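Local coordinates for protein homoserine kinase (Cytophaga hutchinsonii, PDB 4P52) that probably catalyses the ATP-dependent phosphorylation of L-homoserine to O-phospho-L-homoserine, a step on the way to threonine, at residues Gln295-Ala298 / Gln299-Gln303; Lys269-Asp273 / Ala274-Gly278; Asn85-Ser88 / Ile89-Arg93. One frame throughout, in Å; residues are numbered along the deposited sequence.

Contact 1 of 3, residues Gln295-Ala298 / Gln299-Gln303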
loop_
_atom_site.group_PDB
_atom_site.type_symbol
_atom_site.label_atom_id
_atom_site.label_comp_id
_atom_site.label_asym_id
_atom_site.label_seq_id
_atom_site.Cartn_x
_atom_site.Cartn_y
_atom_site.Cartn_z
ATOM N N GLN A 295 14.439 -5.262 22.195
ATOM C CA GLN A 295 14.330 -6.579 22.786
ATOM C C GLN A 295 13.885 -6.469 24.226
ATOM O O GLN A 295 12.898 -7.068 24.631
ATOM C CB GLN A 295 15.672 -7.274 22.743
ATOM C CG GLN A 295 15.736 -8.482 23.650
ATOM C CD GLN A 295 16.760 -9.491 23.186
ATOM O OE1 GLN A 295 16.432 -10.451 22.469
ATOM N NE2 GLN A 295 18.005 -9.268 23.553
ATOM N N GLU A 296 14.146 -5.209 25.180
ATOM C CA GLU A 296 13.372 -5.099 26.394
ATOM C C GLU A 296 11.867 -5.075 26.119
ATOM O O GLU A 296 11.120 -5.815 26.764
ATOM C CB GLU A 296 13.783 -3.871 27.175
ATOM C CG GLU A 296 13.837 -4.152 28.661
ATOM C CD GLU A 296 14.411 -2.989 29.444
ATOM O OE1 GLU A 296 15.564 -3.106 29.932
ATOM O OE2 GLU A 296 13.712 -1.956 29.553
ATOM N N ALA A 297 11.427 -4.249 25.163
ATOM C CA ALA A 297 9.993 -4.072 24.896
ATOM C C ALA A 297 9.346 -5.369 24.413
ATOM O O ALA A 297 8.272 -5.734 24.882
ATOM C CB ALA A 297 9.737 -2.921 23.914
ATOM N N ALA A 298 10.015 -6.070 23.505
ATOM C CA ALA A 298 9.473 -7.293 22.949
ATOM C C ALA A 298 9.256 -8.313 24.060
ATOM O O ALA A 298 8.241 -8.997 24.081
ATOM C CB ALA A 298 10.380 -7.858 21.870
ATOM N N GLN A 299 10.198 -8.402 24.984
ATOM C CA GLN A 299 10.074 -9.362 26.070
ATOM C C GLN A 299 8.939 -9.058 27.020
ATOM O O GLN A 299 8.168 -9.970 27.368
ATOM C CB GLN A 299 11.377 -9.527 26.828
ATOM C CG GLN A 299 12.331 -10.462 26.101
ATOM C CD GLN A 299 13.788 -10.231 26.495
ATOM O OE1 GLN A 299 14.075 -9.549 27.484
ATOM N NE2 GLN A 299 14.712 -10.803 25.727
ATOM N N LYS A 300 8.799 -7.796 27.427
ATOM C CA LYS A 300 7.674 -7.484 28.296
ATOM C C LYS A 300 6.292 -7.553 27.585
ATOM O O LYS A 300 5.276 -7.908 28.211
ATOM C CB LYS A 300 7.902 -6.273 29.210
ATOM C CG LYS A 300 8.269 -4.974 28.549
ATOM C CD LYS A 300 7.895 -3.789 29.441
ATOM C CE LYS A 300 6.381 -3.537 29.423
ATOM N NZ LYS A 300 5.976 -2.286 30.119
ATOM N N ILE A 301 6.258 -7.301 26.283
ATOM C CA ILE A 301 5.060 -7.579 25.528
ATOM C C ILE A 301 4.715 -9.075 25.596
ATOM O O ILE A 301 3.582 -9.438 25.848
ATOM C CB ILE A 301 5.165 -7.063 24.078
ATOM C CG1 ILE A 301 5.025 -5.532 24.060
ATOM C CG2 ILE A 301 4.085 -7.664 23.192
ATOM C CD1 ILE A 301 5.826 -4.867 22.956
ATOM N N GLY A 302 5.702 -9.929 25.382
ATOM C CA GLY A 302 5.520 -11.361 25.448
ATOM C C GLY A 302 4.998 -11.802 26.791
ATOM O O GLY A 302 4.072 -12.600 26.853
ATOM N N GLN A 303 5.576 -11.267 27.862
ATOM C CA GLN A 303 5.111 -11.544 29.210
ATOM C C GLN A 303 3.669 -11.122 29.471
ATOM O O GLN A 303 2.945 -11.816 30.206
ATOM C CB GLN A 303 6.061 -10.983 30.274
ATOM C CG GLN A 303 7.301 -11.853 30.494
ATOM C CD GLN A 303 7.010 -13.385 30.427
ATOM O OE1 GLN A 303 7.073 -14.017 29.328
ATOM N NE2 GLN A 303 6.675 -13.987 31.596
#
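Gln299 lies one helical turn beyond Gln295 and meets it twice, through the backbone and through the side chains. Its N-H runs almost straight to Gln295 O, N to O 3.0 Å. Outside the helix the two extended side chains run at a slant to each other, their amide planes 22° apart. NE2 of Gln299 approaches the aliphatic part of Gln295, 3.3 Å from its CG, while Gln295 OE1 stands farther from that NE2, at 3.7 Å. The meeting is therefore one of methylene against amide. Gln295 carries its CG opposite the backbone N (chi1 165°), and Gln299 carries its own beside the N (chi1 -81°), which brings the Gln299 chain back over the Gln295 carbonyl. Both glutamines are solvent-exposed.

Lys300 donates its backbone N to Glu296 O at 3.1 Å. Its CG rests 3.5 Å from that same carbonyl oxygen, but the chain then bends and carries the ammonium end away from Glu296 towards the loop at Ala274.

These bonds are the regular i to i+4 pattern of helix 295-310, which here packs on strands 288-292 and 194-200 of a four-stranded antiparallel sheet. Ile301 turns to that buried side. Its N reaches Ala297 O at 2.9 Å, and its CD1 ends 4.5 Å from Ala297 CB, a loose apolar touch. Ala297, Ala298 and Ile301 all press on strand 288-292 at Ser292, and Ala298 and Gln295 also meet Tyr194.

Gly302 closes the series with a bond from its N to Ala298 O, 3.0 Å long, the donor somewhat tilted from the carbonyl plane. The same oxygen, on a buried residue, also accepts a hydrogen bond from the hydroxyl of Thr196 on strand 194-200, a polar tie between helix and sheet.

Contact 2 of 3, residues Lys269-Asp273 / Ala274-Gly278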
loop_
_atom_site.group_PDB
_atom_site.type_symbol
_atom_site.label_atom_id
_atom_site.label_comp_id
_atom_site.label_asym_id
_atom_site.label_seq_id
_atom_site.Cartn_x
_atom_site.Cartn_y
_atom_site.Cartn_z
ATOM N N LYS A 269 -5.014 -6.055 23.884
ATOM C CA LYS A 269 -4.968 -4.920 24.775
ATOM C C LYS A 269 -3.762 -4.995 25.678
ATOM O O LYS A 269 -3.138 -3.978 25.962
ATOM C CB LYS A 269 -6.226 -4.837 25.620
ATOM C CG LYS A 269 -6.416 -3.455 26.217
ATOM C CD LYS A 269 -7.481 -3.461 27.291
ATOM C CE LYS A 269 -7.277 -2.299 28.249
ATOM N NZ LYS A 269 -8.160 -2.539 29.423
ATOM N N ALA A 270 -3.421 -6.194 26.133
ATOM C CA ALA A 270 -2.265 -6.338 26.999
ATOM C C ALA A 270 -0.959 -6.007 26.229
ATOM O O ALA A 270 -0.067 -5.355 26.759
ATOM C CB ALA A 270 -2.232 -7.737 27.620
ATOM N N ALA A 271 -0.865 -6.426 24.972
ATOM C CA ALA A 271 0.288 -6.096 24.162
ATOM C C ALA A 271 0.379 -4.593 23.933
ATOM O O ALA A 271 1.460 -4.011 24.043
ATOM C CB ALA A 271 0.257 -6.834 22.837
ATOM N N LEU A 272 -0.744 -3.955 23.616
ATOM C CA LEU A 272 -0.724 -2.507 23.391
ATOM C C LEU A 272 -0.412 -1.757 24.677
ATOM O O LEU A 272 0.416 -0.854 24.652
ATOM C CB LEU A 272 -2.019 -1.999 22.764
ATOM C CG LEU A 272 -2.245 -2.454 21.326
ATOM C CD1 LEU A 272 -3.649 -2.049 20.908
ATOM C CD2 LEU A 272 -1.209 -1.877 20.373
ATOM N N ASP A 273 -1.010 -2.152 25.804
ATOM C CA ASP A 273 -0.618 -1.546 27.105
ATOM C C ASP A 273 0.855 -1.801 27.456
ATOM O O ASP A 273 1.447 -1.002 28.145
ATOM C CB ASP A 273 -1.512 -1.969 28.272
ATOM C CG ASP A 273 -2.988 -1.600 28.065
ATOM O OD1 ASP A 273 -3.307 -0.822 27.131
ATOM O OD2 ASP A 273 -3.858 -2.104 28.828
ATOM N N ALA A 274 1.468 -2.881 26.971
ATOM C CA ALA A 274 2.883 -3.072 27.288
ATOM C C ALA A 274 3.777 -2.297 26.311
ATOM O O ALA A 274 4.997 -2.367 26.394
ATOM C CB ALA A 274 3.257 -4.548 27.367
ATOM N N GLY A 275 3.163 -1.538 25.397
ATOM C CA GLY A 275 3.906 -0.620 24.536
ATOM C C GLY A 275 4.186 -1.157 23.141
ATOM O O GLY A 275 5.131 -0.707 22.500
ATOM N N ALA A 276 3.386 -2.099 22.648
ATOM C CA ALA A 276 3.598 -2.607 21.299
ATOM C C ALA A 276 3.286 -1.526 20.283
ATOM O O ALA A 276 2.390 -0.719 20.508
ATOM C CB ALA A 276 2.720 -3.816 21.033
ATOM N N LEU A 277 4.004 -1.522 19.155
ATOM C CA LEU A 277 3.672 -0.644 18.035
ATOM C C LEU A 277 2.290 -0.961 17.540
ATOM O O LEU A 277 1.481 -0.068 17.227
ATOM C CB LEU A 277 4.627 -0.888 16.887
ATOM C CG LEU A 277 5.926 -0.102 16.911
ATOM C CD1 LEU A 277 6.605 -0.262 15.559
ATOM C CD2 LEU A 277 5.608 1.357 17.243
ATOM N N GLY A 278 2.031 -2.262 17.463
ATOM C CA GLY A 278 0.776 -2.760 16.967
ATOM C C GLY A 278 0.789 -4.253 17.153
ATOM O O GLY A 278 1.842 -4.862 17.420
HETATM O O HOH W 1 1.196 0.612 22.608
#
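Leu272 O and Ala271 O, two carbonyls of the last turn of helix 264-273, are claimed by the backbone that folds back after it. Gly275 N donates to Leu272 O over 2.9 Å, approaching from above the carbonyl plane, 62° out of it. The same oxygen accepts a hydrogen bond from a water that also donates to Ala276 O, 2.8 Å from the water oxygen, so one solvent molecule links the helix end to the departing chain. Ala276 N reaches further back, to Ala271 O at 3.1 Å. This pair of nested bonds, with Gly275 at a positive phi of 99°, is a Schellman motif, the classic C-terminal helix stop. Just before it, Ala274 N still makes the helical bond to Ala270 O, 2.9 Å long but bent, and adds a weak one to Ala271 O.

Packing follows the fold of the turn. The methyl of Ala274 lies 3.5 Å from Ala270 O, and the CB atoms of Ala271 and Ala276 face each other at 4.3 Å, an apolar contact across the motif. Leu272 starts out away from the loop, yet its CG, opposite the carbonyl carbon (chi1 -68°), lets CD2 swing back beside Ala276 O and within 4.0 Å of Gly278 CA. Ala271 and Ala276 also share Ile301 of helix 295-310, and the chain then leads into strand 278-281, Leu277 and Gly278 both bonding to the backbone of Leu291.

No polar side chain takes part in these bonds: the helix end is capped by main-chain N-H groups and one water. At its backbone angles a side chain on Gly275 would collide with the carbonyl oxygen before it, which explains a glycine at the turn, while small alanines flank it.

Contact 3 of 3, residues Asn85-Ser88 / Ile89-Arg93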
loop_
_atom_site.group_PDB
_atom_site.type_symbol
_atom_site.label_atom_id
_atom_site.label_comp_id
_atom_site.label_asym_id
_atom_site.label_seq_id
_atom_site.Cartn_x
_atom_site.Cartn_y
_atom_site.Cartn_z
ATOM N N ASN A 85 1.686 -35.789 0.229
ATOM C CA ASN A 85 2.444 -34.940 1.153
ATOM C C ASN A 85 3.140 -33.781 0.458
ATOM O O ASN A 85 3.775 -33.945 -0.596
ATOM C CB ASN A 85 3.453 -35.747 1.979
ATOM C CG ASN A 85 4.095 -34.920 3.095
ATOM O OD1 ASN A 85 4.702 -33.878 2.842
ATOM N ND2 ASN A 85 3.972 -35.389 4.334
ATOM N N THR A 86 3.036 -32.618 1.079
ATOM C CA THR A 86 3.496 -31.393 0.462
ATOM C C THR A 86 4.992 -31.410 0.089
ATOM O O THR A 86 5.376 -30.964 -0.995
ATOM C CB THR A 86 3.107 -30.150 1.306
ATOM O OG1 THR A 86 3.317 -28.987 0.521
ATOM C CG2 THR A 86 3.919 -30.031 2.592
ATOM N N VAL A 87 5.815 -31.974 0.964
ATOM C CA VAL A 87 7.256 -31.986 0.793
ATOM C C VAL A 87 7.667 -32.916 -0.349
ATOM O O VAL A 87 8.457 -32.542 -1.210
ATOM C CB VAL A 87 7.944 -32.423 2.093
ATOM C CG1 VAL A 87 9.452 -32.471 1.914
ATOM C CG2 VAL A 87 7.569 -31.495 3.235
ATOM N N SER A 88 7.124 -34.125 -0.362
ATOM C CA SER A 88 7.434 -35.076 -1.418
ATOM C C SER A 88 6.912 -34.640 -2.797
ATOM O O SER A 88 7.581 -34.869 -3.816
ATOM C CB SER A 88 6.975 -36.489 -1.039
ATOM O OG SER A 88 5.726 -36.459 -0.378
ATOM N N ILE A 89 5.745 -33.986 -2.828
ATOM C CA ILE A 89 5.181 -33.493 -4.096
ATOM C C ILE A 89 6.124 -32.449 -4.675
ATOM O O ILE A 89 6.495 -32.527 -5.840
ATOM C CB ILE A 89 3.735 -32.936 -3.946
ATOM C CG1 ILE A 89 2.744 -34.071 -3.640
ATOM C CG2 ILE A 89 3.290 -32.171 -5.204
ATOM C CD1 ILE A 89 1.418 -33.593 -3.058
ATOM N N SER A 90 6.532 -31.497 -3.842
ATOM C CA SER A 90 7.475 -30.449 -4.242
ATOM C C SER A 90 8.777 -30.969 -4.832
ATOM O O SER A 90 9.230 -30.497 -5.891
ATOM C CB SER A 90 7.833 -29.625 -3.026
ATOM O OG SER A 90 6.653 -29.144 -2.438
ATOM N N ILE A 91 9.385 -31.918 -4.118
ATOM C CA ILE A 91 10.670 -32.477 -4.489
ATOM C C ILE A 91 10.524 -33.309 -5.756
ATOM O O ILE A 91 11.372 -33.251 -6.648
ATOM C CB ILE A 91 11.230 -33.321 -3.335
ATOM C CG1 ILE A 91 11.549 -32.414 -2.141
ATOM C CG2 ILE A 91 12.434 -34.146 -3.789
ATOM C CD1 ILE A 91 11.930 -33.162 -0.882
ATOM N N LEU A 92 9.430 -34.065 -5.847
ATOM C CA LEU A 92 9.174 -34.854 -7.048
ATOM C C LEU A 92 9.068 -33.965 -8.285
ATOM O O LEU A 92 9.621 -34.307 -9.344
ATOM C CB LEU A 92 7.941 -35.740 -6.880
ATOM C CG LEU A 92 7.675 -36.806 -7.966
ATOM C CD1 LEU A 92 8.860 -37.736 -8.278
ATOM C CD2 LEU A 92 6.413 -37.592 -7.607
ATOM N N ARG A 93 8.392 -32.817 -8.141
ATOM C CA ARG A 93 8.202 -31.883 -9.251
ATOM C C ARG A 93 9.509 -31.258 -9.640
ATOM O O ARG A 93 9.772 -31.059 -10.828
ATOM C CB ARG A 93 7.178 -30.792 -8.935
ATOM C CG ARG A 93 5.736 -31.280 -8.769
ATOM C CD ARG A 93 5.154 -31.987 -10.001
ATOM N NE ARG A 93 5.039 -31.113 -11.174
ATOM C CZ ARG A 93 4.172 -30.105 -11.297
ATOM N NH1 ARG A 93 3.329 -29.805 -10.311
ATOM N NH2 ARG A 93 4.157 -29.382 -12.409
#
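Thr86 O is gripped twice by Ser90: OG donates to it at 2.7 Å and the backbone N at 3.1 Å, arriving from opposite faces of the carbonyl plane. With OG beside its own backbone N (chi1 -55°), the hydroxyl folds back along helix 86-98 to this oxygen. With an alanine in place of Ser90, Thr86 O would probably keep just the backbone N-H of these two donors, and the side-chain tie between successive turns would be lost. Asn85 is the N-cap: its OD1 accepts from Val87 N at 2.9 Å, in the carbonyl plane, while its backbone O takes Ile89 N. The Asn85 ND2 is held by Pro79 O, which probably steadies the capping amide. Val87 and Ile91 lie side by side, CG1 of the former 3.8 Å from CD1 of the latter, and both rest on Ile106.

As the helix of the beta-alpha-beta unit between strands 66-72 and 103-110, it sets Ser88 against Val66 and Ile68, with the serine OG bonded to Ala82 O. Ser90 faces Thr125 and Val129 of helix 120-135, Thr86 bonds Thr125 through its hydroxyl, and Ile89 meets Leu155 of helix 146-157.

Overall arrangement
Contacts 1 and 2 lie side by side in the C-terminal GHMP kinase region and touch, their centres 10 Å apart. Ile301 joins them, its CD1 3.6 Å from Ala276 CA, and Lys300 CE lies 3.5 Å from Ala274 O, so the helix stop of 269-278 packs against the first turns of helix 295-310. Contact 3 lies on the opposite side of the chain's centre, about 38 Å from contact 1 and 40 Å from contact 2 between centres, in the N-terminal GHMP region. It borders helix 120-135, whose N-terminal end carries part of the glycine- and serine-rich motif that binds ATP phosphates in GHMP kinases, so the ATP site probably lies nearer to contact 3.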